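Local coordinates for Thiol:disulfide interchange protein, thioredoxin family protein (Chlorobaculum tepidum, PDB 3OR5) that is a thioredoxin-family protein that probably acts as a thiol:disulfide oxidoreductase, perhaps in the biogenesis of c-type cytochromes, at residues T12-F17 with K35-N40; G19-G24 with P94-T99; N40-W45 with G72-E77. All blocks are in the same frame, centred on the assembly; numbering follows the deposited sequence.

Contact 1: residues T12-F17 with K35-N40; sequences TPAPSF and KAYIVN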
# COMPACT_ATOMS: atom_id res chain seq x y z
N THR A 12 -11.18 13.26 -2.52
CA THR A 12 -9.90 13.12 -3.20
C THR A 12 -9.93 11.68 -3.76
O THR A 12 -9.33 10.81 -3.17
CB THR A 12 -8.78 13.28 -2.13
OG1 THR A 12 -8.86 14.61 -1.56
CG2 THR A 12 -7.39 13.05 -2.70
N PRO A 13 -10.56 11.45 -4.93
CA PRO A 13 -10.79 10.11 -5.49
C PRO A 13 -9.44 9.42 -5.68
O PRO A 13 -8.42 10.05 -6.03
CB PRO A 13 -11.44 10.41 -6.86
CG PRO A 13 -11.97 11.84 -6.67
CD PRO A 13 -10.94 12.51 -5.89
N ALA A 14 -9.40 8.12 -5.35
CA ALA A 14 -8.18 7.37 -5.55
C ALA A 14 -7.93 7.18 -7.05
O ALA A 14 -8.87 7.17 -7.83
CB ALA A 14 -8.35 6.01 -4.92
N PRO A 15 -6.68 7.00 -7.42
CA PRO A 15 -6.39 6.77 -8.84
C PRO A 15 -6.66 5.34 -9.29
O PRO A 15 -6.77 4.43 -8.48
CB PRO A 15 -4.89 7.01 -8.94
CG PRO A 15 -4.36 6.77 -7.54
CD PRO A 15 -5.48 6.92 -6.58
N SER A 16 -6.79 5.14 -10.59
CA SER A 16 -6.89 3.80 -11.16
C SER A 16 -5.49 3.36 -11.45
O SER A 16 -4.67 4.13 -11.94
CB SER A 16 -7.64 3.86 -12.50
OG SER A 16 -9.04 3.92 -12.26
N PHE A 17 -5.21 2.10 -11.14
CA PHE A 17 -3.92 1.57 -11.49
C PHE A 17 -4.00 0.02 -11.54
O PHE A 17 -4.85 -0.59 -10.95
CB PHE A 17 -2.85 1.99 -10.44
CG PHE A 17 -3.14 1.59 -9.01
CD1 PHE A 17 -2.35 0.61 -8.43
CD2 PHE A 17 -4.10 2.19 -8.22
CE1 PHE A 17 -2.53 0.24 -7.10
CE2 PHE A 17 -4.33 1.80 -6.89
CZ PHE A 17 -3.54 0.79 -6.34
N LYS A 35 -13.68 -1.37 -1.09
CA LYS A 35 -12.70 -1.84 -0.13
C LYS A 35 -11.80 -0.70 0.37
O LYS A 35 -11.48 0.16 -0.38
CB LYS A 35 -11.82 -2.93 -0.75
CG LYS A 35 -12.50 -4.22 -1.04
CD LYS A 35 -11.53 -5.35 -1.30
CE LYS A 35 -12.20 -6.64 -1.59
NZ LYS A 35 -11.33 -7.57 -2.32
N ALA A 36 -11.44 -0.74 1.64
CA ALA A 36 -10.40 0.20 2.12
C ALA A 36 -9.09 -0.47 1.72
O ALA A 36 -8.99 -1.69 1.61
CB ALA A 36 -10.47 0.39 3.57
N TYR A 37 -8.05 0.35 1.45
CA TYR A 37 -6.77 -0.29 1.15
C TYR A 37 -5.67 0.73 1.48
O TYR A 37 -5.93 1.96 1.53
CB TYR A 37 -6.64 -0.78 -0.27
CG TYR A 37 -6.94 0.25 -1.38
CD1 TYR A 37 -5.88 0.87 -2.01
CD2 TYR A 37 -8.24 0.46 -1.85
CE1 TYR A 37 -6.10 1.74 -3.10
CE2 TYR A 37 -8.47 1.29 -2.89
CZ TYR A 37 -7.43 1.98 -3.46
OH TYR A 37 -7.64 2.80 -4.56
N ILE A 38 -4.47 0.21 1.66
CA ILE A 38 -3.29 1.10 1.93
C ILE A 38 -2.27 0.73 0.90
O ILE A 38 -1.89 -0.47 0.81
CB ILE A 38 -2.77 0.92 3.38
CG1 ILE A 38 -3.75 1.53 4.39
CG2 ILE A 38 -1.41 1.59 3.52
CD1 ILE A 38 -3.41 1.11 5.87
N VAL A 39 -1.80 1.75 0.14
CA VAL A 39 -0.78 1.50 -0.92
C VAL A 39 0.54 1.93 -0.28
O VAL A 39 0.69 3.07 0.15
CB VAL A 39 -1.09 2.32 -2.14
CG1 VAL A 39 0.03 2.14 -3.21
CG2 VAL A 39 -2.49 1.94 -2.69
N ASN A 40 1.48 0.99 -0.22
CA ASN A 40 2.76 1.13 0.54
C ASN A 40 3.85 1.15 -0.50
O ASN A 40 4.15 0.14 -1.15
CB ASN A 40 2.96 -0.03 1.51
CG ASN A 40 4.31 0.01 2.17
OD1 ASN A 40 4.69 1.07 2.72
ND2 ASN A 40 4.93 -1.06 2.24

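Contact 2: residues G19-G24 with P94-T99; sequences GVTVDG and PVMMAT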
# COMPACT_ATOMS: atom_id res chain seq x y z
N GLY A 19 -1.61 -3.80 -12.93
CA GLY A 19 -0.34 -4.34 -13.46
C GLY A 19 -0.17 -5.81 -13.17
O GLY A 19 -1.15 -6.50 -12.90
N VAL A 20 1.09 -6.29 -13.21
CA VAL A 20 1.38 -7.71 -12.95
C VAL A 20 2.25 -7.67 -11.70
O VAL A 20 3.13 -6.79 -11.60
CB VAL A 20 2.21 -8.32 -14.08
CG1 VAL A 20 2.59 -9.74 -13.68
CG2 VAL A 20 1.29 -8.43 -15.36
N THR A 21 1.94 -8.54 -10.77
CA THR A 21 2.68 -8.55 -9.51
C THR A 21 4.03 -9.26 -9.67
O THR A 21 4.29 -9.99 -10.64
CB THR A 21 1.94 -9.26 -8.39
OG1 THR A 21 1.83 -10.63 -8.78
CG2 THR A 21 0.50 -8.61 -8.15
N VAL A 22 4.94 -9.01 -8.70
CA VAL A 22 6.29 -9.63 -8.71
C VAL A 22 6.20 -11.15 -8.78
O VAL A 22 7.05 -11.79 -9.44
CB VAL A 22 6.95 -9.18 -7.45
CG1 VAL A 22 8.23 -9.99 -7.20
CG2 VAL A 22 7.25 -7.62 -7.59
N ASP A 23 5.17 -11.72 -8.17
CA ASP A 23 4.95 -13.21 -8.20
C ASP A 23 4.04 -13.63 -9.29
O ASP A 23 3.56 -14.75 -9.25
CB ASP A 23 4.53 -13.82 -6.86
CG ASP A 23 3.30 -13.20 -6.31
OD1 ASP A 23 2.88 -12.08 -6.76
OD2 ASP A 23 2.75 -13.82 -5.34
N GLY A 24 3.87 -12.77 -10.32
CA GLY A 24 3.24 -13.25 -11.58
C GLY A 24 1.76 -13.43 -11.44
O GLY A 24 1.23 -14.48 -11.80
N PRO A 94 -0.94 -8.06 -2.68
CA PRO A 94 -0.32 -7.83 -3.99
C PRO A 94 0.88 -6.91 -3.88
O PRO A 94 0.81 -5.87 -3.21
CB PRO A 94 -1.40 -7.13 -4.81
CG PRO A 94 -2.66 -7.55 -4.09
CD PRO A 94 -2.33 -7.62 -2.64
N VAL A 95 1.93 -7.28 -4.58
CA VAL A 95 3.09 -6.38 -4.70
C VAL A 95 3.58 -6.28 -6.10
O VAL A 95 3.75 -7.31 -6.78
CB VAL A 95 4.22 -7.05 -3.88
CG1 VAL A 95 5.62 -6.25 -4.09
CG2 VAL A 95 3.97 -7.14 -2.33
N MSE A 96 3.77 -5.04 -6.57
CA MSE A 96 4.20 -4.76 -7.97
C MSE A 96 5.53 -4.03 -7.92
O MSE A 96 5.76 -3.19 -6.99
CB MSE A 96 3.18 -3.89 -8.77
CG MSE A 96 1.99 -4.72 -8.98
SE MSE A 96 0.62 -3.52 -9.84
CE MSE A 96 0.18 -2.53 -8.25
N MSE A 97 6.38 -4.29 -8.90
CA MSE A 97 7.55 -3.36 -9.09
C MSE A 97 7.08 -2.00 -9.53
O MSE A 97 6.18 -1.87 -10.39
CB MSE A 97 8.48 -3.88 -10.19
CG MSE A 97 8.95 -5.34 -9.93
SE MSE A 97 10.15 -5.44 -8.31
CE MSE A 97 11.62 -4.30 -8.94
N ALA A 98 7.69 -0.93 -8.97
CA ALA A 98 7.24 0.38 -9.39
C ALA A 98 7.51 0.60 -10.88
O ALA A 98 8.51 0.07 -11.47
CB ALA A 98 8.03 1.45 -8.62
N THR A 99 6.62 1.37 -11.46
CA THR A 99 6.80 1.89 -12.81
C THR A 99 6.61 3.42 -12.71
O THR A 99 6.07 3.93 -11.73
CB THR A 99 5.73 1.41 -13.74
OG1 THR A 99 4.43 1.87 -13.35
CG2 THR A 99 5.65 -0.16 -13.88
O HOH W 1 5.68 -6.19 -10.97
O HOH W 2 1.46 -10.34 -5.20

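Contact 3: residues N40-W45 with G72-E77; sequences NFFATW and GIAVNE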
# COMPACT_ATOMS: atom_id res chain seq x y z
N ASN A 40 1.48 0.99 -0.22
CA ASN A 40 2.76 1.13 0.54
C ASN A 40 3.85 1.15 -0.50
O ASN A 40 4.15 0.14 -1.15
CB ASN A 40 2.96 -0.03 1.51
CG ASN A 40 4.31 0.01 2.17
OD1 ASN A 40 4.69 1.07 2.72
ND2 ASN A 40 4.93 -1.06 2.24
N PHE A 41 4.52 2.32 -0.62
CA PHE A 41 5.74 2.42 -1.48
C PHE A 41 6.87 2.09 -0.57
O PHE A 41 7.06 2.72 0.50
CB PHE A 41 5.91 3.87 -2.02
CG PHE A 41 4.96 4.14 -3.17
CD1 PHE A 41 5.34 4.07 -4.53
CD2 PHE A 41 3.62 4.47 -2.86
CE1 PHE A 41 4.41 4.27 -5.56
CE2 PHE A 41 2.67 4.68 -3.90
CZ PHE A 41 3.08 4.66 -5.26
N PHE A 42 7.63 1.08 -0.95
CA PHE A 42 8.65 0.52 -0.03
C PHE A 42 9.86 -0.03 -0.78
O PHE A 42 9.77 -0.24 -2.00
CB PHE A 42 8.08 -0.68 0.82
CG PHE A 42 7.87 -1.93 0.01
CD1 PHE A 42 8.74 -3.01 0.14
CD2 PHE A 42 6.79 -2.04 -0.90
CE1 PHE A 42 8.59 -4.15 -0.64
CE2 PHE A 42 6.61 -3.22 -1.66
CZ PHE A 42 7.52 -4.27 -1.54
N ALA A 43 10.98 -0.32 -0.03
CA ALA A 43 12.02 -1.11 -0.57
C ALA A 43 12.42 -2.15 0.47
O ALA A 43 12.33 -1.88 1.67
CB ALA A 43 13.27 -0.22 -0.94
N THR A 44 12.79 -3.34 -0.01
CA THR A 44 13.08 -4.41 0.99
C THR A 44 14.45 -4.15 1.64
O THR A 44 14.71 -4.75 2.66
CB THR A 44 13.09 -5.81 0.40
OG1 THR A 44 14.28 -6.04 -0.38
CG2 THR A 44 11.83 -6.02 -0.48
N TRP A 45 15.29 -3.30 1.02
CA TRP A 45 16.58 -3.00 1.66
C TRP A 45 16.49 -1.94 2.74
O TRP A 45 17.47 -1.66 3.46
CB TRP A 45 17.60 -2.62 0.59
CG TRP A 45 17.17 -1.50 -0.36
CD1 TRP A 45 16.82 -1.69 -1.67
CD2 TRP A 45 17.06 -0.10 -0.11
NE1 TRP A 45 16.53 -0.50 -2.24
CE2 TRP A 45 16.65 0.49 -1.33
CE3 TRP A 45 17.28 0.72 0.99
CZ2 TRP A 45 16.49 1.87 -1.47
CZ3 TRP A 45 17.11 2.11 0.87
CH2 TRP A 45 16.68 2.65 -0.35
N GLY A 72 1.47 -3.40 -2.16
CA GLY A 72 2.88 -2.88 -2.05
C GLY A 72 3.38 -2.48 -3.44
O GLY A 72 3.13 -3.16 -4.43
N ILE A 73 4.13 -1.38 -3.53
CA ILE A 73 4.77 -0.96 -4.80
C ILE A 73 6.24 -0.79 -4.44
O ILE A 73 6.59 0.06 -3.61
CB ILE A 73 4.14 0.34 -5.32
CG1 ILE A 73 2.65 0.04 -5.75
CG2 ILE A 73 4.99 0.83 -6.58
CD1 ILE A 73 1.87 1.31 -6.19
N ALA A 74 7.10 -1.61 -5.03
CA ALA A 74 8.53 -1.67 -4.61
C ALA A 74 9.31 -0.70 -5.48
O ALA A 74 9.36 -0.85 -6.71
CB ALA A 74 9.09 -3.10 -4.83
N VAL A 75 9.95 0.27 -4.83
CA VAL A 75 10.72 1.32 -5.49
C VAL A 75 12.20 1.07 -5.32
O VAL A 75 12.59 0.41 -4.34
CB VAL A 75 10.32 2.69 -4.91
CG1 VAL A 75 8.84 3.09 -5.35
CG2 VAL A 75 10.52 2.79 -3.43
N ASN A 76 13.01 1.58 -6.26
CA ASN A 76 14.49 1.43 -6.07
C ASN A 76 14.89 -0.01 -5.82
O ASN A 76 15.79 -0.27 -5.07
CB ASN A 76 14.97 2.36 -4.93
CG ASN A 76 14.62 3.85 -5.16
OD1 ASN A 76 15.53 4.70 -5.29
ND2 ASN A 76 13.37 4.19 -5.11
N GLU A 77 14.22 -0.95 -6.51
CA GLU A 77 14.37 -2.35 -6.24
C GLU A 77 14.77 -3.20 -7.44
O GLU A 77 14.97 -2.68 -8.58
CB GLU A 77 13.05 -2.89 -5.56
CG GLU A 77 13.22 -2.85 -4.03
CD GLU A 77 14.16 -3.93 -3.48
OE1 GLU A 77 14.90 -4.59 -4.24
OE2 GLU A 77 14.09 -4.15 -2.23

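Contact 1: residues T12-F17 with K35-N40
Ala14 and Tyr37 are the nearest backbone pair, but their CA atoms are 10.3 Å apart, so the irregular 12-17 run meets strand 36-40 almost wholly through side chains. Tyr37 spans most of that distance. Its CG sits between the backbone N and the carbonyl carbon (chi1 53°), and the ring reaches out from the strand until OH lies 3.3 Å from the CB of Ala14. That methyl also approaches the phenol ring obliquely, 4.4 Å from CZ.

Phe17 points back toward the strand, and its side chain slides past that of Tyr37 in the opposite direction. The rings approach at their outer atoms, CE2 of Phe17 lying 4.2 Å from CE1 of Tyr37 and oblique to that ring. Tyr37 OH lies close to the plane of the Phe17 ring, at its edge. The backbone O of Pro15 sits in the plane at the same ring's edge, 3.5 Å from CD2 of Phe17.

Val39, two residues along the strand from Tyr37, closes the group. Its CG2 lies anti to its own carbonyl carbon and touches CZ of Phe17 at 4.0 Å. The same methyl is in the plane of the Tyr37 ring, at its edge, and so borders both aromatic rings.

Around this set, Phe106 of helix 100-107 meets the Phe17 ring edge-to-face, and Ile123 of strand 119-123 lies against both Ala14 and Tyr37. Phe17 N is hydrogen-bonded to Ser29 OG.

The contact between this loop and one face of the central sheet of a thioredoxin fold is van der Waals and mostly apolar, with the Tyr37 hydroxyl as the one polar side-chain atom in it. The loop's position here therefore depends on the fit of methyls and rings, while polar bonds to other parts of the chain hold its backbone.

Contact 2: residues G19-G24 with P94-T99
Val22 N donates to Val95 O at 2.8 Å, a nearly straight bond (164° at the hydrogen) lying in the carbonyl plane, although the two segments run almost perpendicular. Thr21 CB packs against the same oxygen at 3.1 Å, and its CG2 faces Pro94 CB. CG2 of Val22 touches CG of the selenomethionine Met97 at 3.7 Å and also meets Val95 CG1. Selenomethionine Met96 brings its CG 3.5 Å from Val20 O, and its chain bends at chi3 with SE 3.8 Å from Gly19 N; a CB on that glycine would crowd the selenium.

Two waters extend the junction. One donates to Val20 O and accepts from Met97 N; the other donates to Asp23 OD1 and accepts from Val95 N at 3.2 Å.

Behind these stands the type I turn from Thr21 to Gly24, closed by Gly24 N on Thr21 O. Thr21 OG1 donates to Asp23 OD1 at 2.7 Å and is also hydrogen-bonded to Lys25 N, so the first residue's hydroxyl braces Asp23 within the turn and Lys25 just past it. An alanine in place of Thr21 would probably leave Asp23 OD1 without its hydroxyl partner, freer to turn away from the water it shares with Val95, and open a gap beside Pro94.

The turn and the strand end before it are therefore pinned to edge strand 95-97 by one direct backbone bond and two water bridges, with apolar contacts filling in between.

Contact 3: residues N40-W45 with G72-E77
Phe41 lays one face of its ring over Ile73 CB, a CH-pi contact 4.2 Å from the ring centre, while Val75 CG1 meets the ring's edge. On the other face of the sheet, the Phe42 ring takes Ala74 CA over one face in a second CH-pi contact. A side chain on Gly72 would clash with CE2 of this ring.

Between the two layers the strands pair in parallel: Ile73 N donates to Asn40 O, Phe42 N to Ile73 O and Val75 N to Phe42 O, all at 2.8 to 3.0 Å.

Past the strand ends, side-chain bonds, some to backbone atoms, take over. Glu77 OE2 accepts two bonds, from Thr44 N on its anti lone pair and from Thr44 OG1 on the syn side, each 2.7 Å long. The indole NE1 of Trp45 reaches Asn76 O at 2.9 Å, with the oxygen in the ring plane but the donor 35° above the carbonyl plane.

This is the parallel pair of a beta-alpha-beta crossover through helix 47-63, whose start carries a probable thioredoxin-type CxxC (Cys46, Cys49). Phe42 packs on Cys49 and Ile53 of that helix, Asn81 of helix 79-89 binds Glu77 OE1, and strand 95-97 flanks 72-74 on its other side.

All three contacts reach the mixed central sheet of the thioredoxin fold. Contacts 1 and 3 share strand 36-42 and Asn40, yet their centres are about 17 Å apart, on opposite sides of the chain's centre; Val39 CG1 and Ile73 CD1 touch between them. Contact 2 lies about 11 Å from contact 3 and 16 Å from contact 1, centre to centre, at strand 95-97, which neighbours 68-74. Along the chain contact 1 closes before contact 3 opens, and contact 3 falls entirely between the two segments of contact 2. The N-terminal region thus packs onto the sheet at two places, while contact 3 builds the sheet beside the probable redox motif.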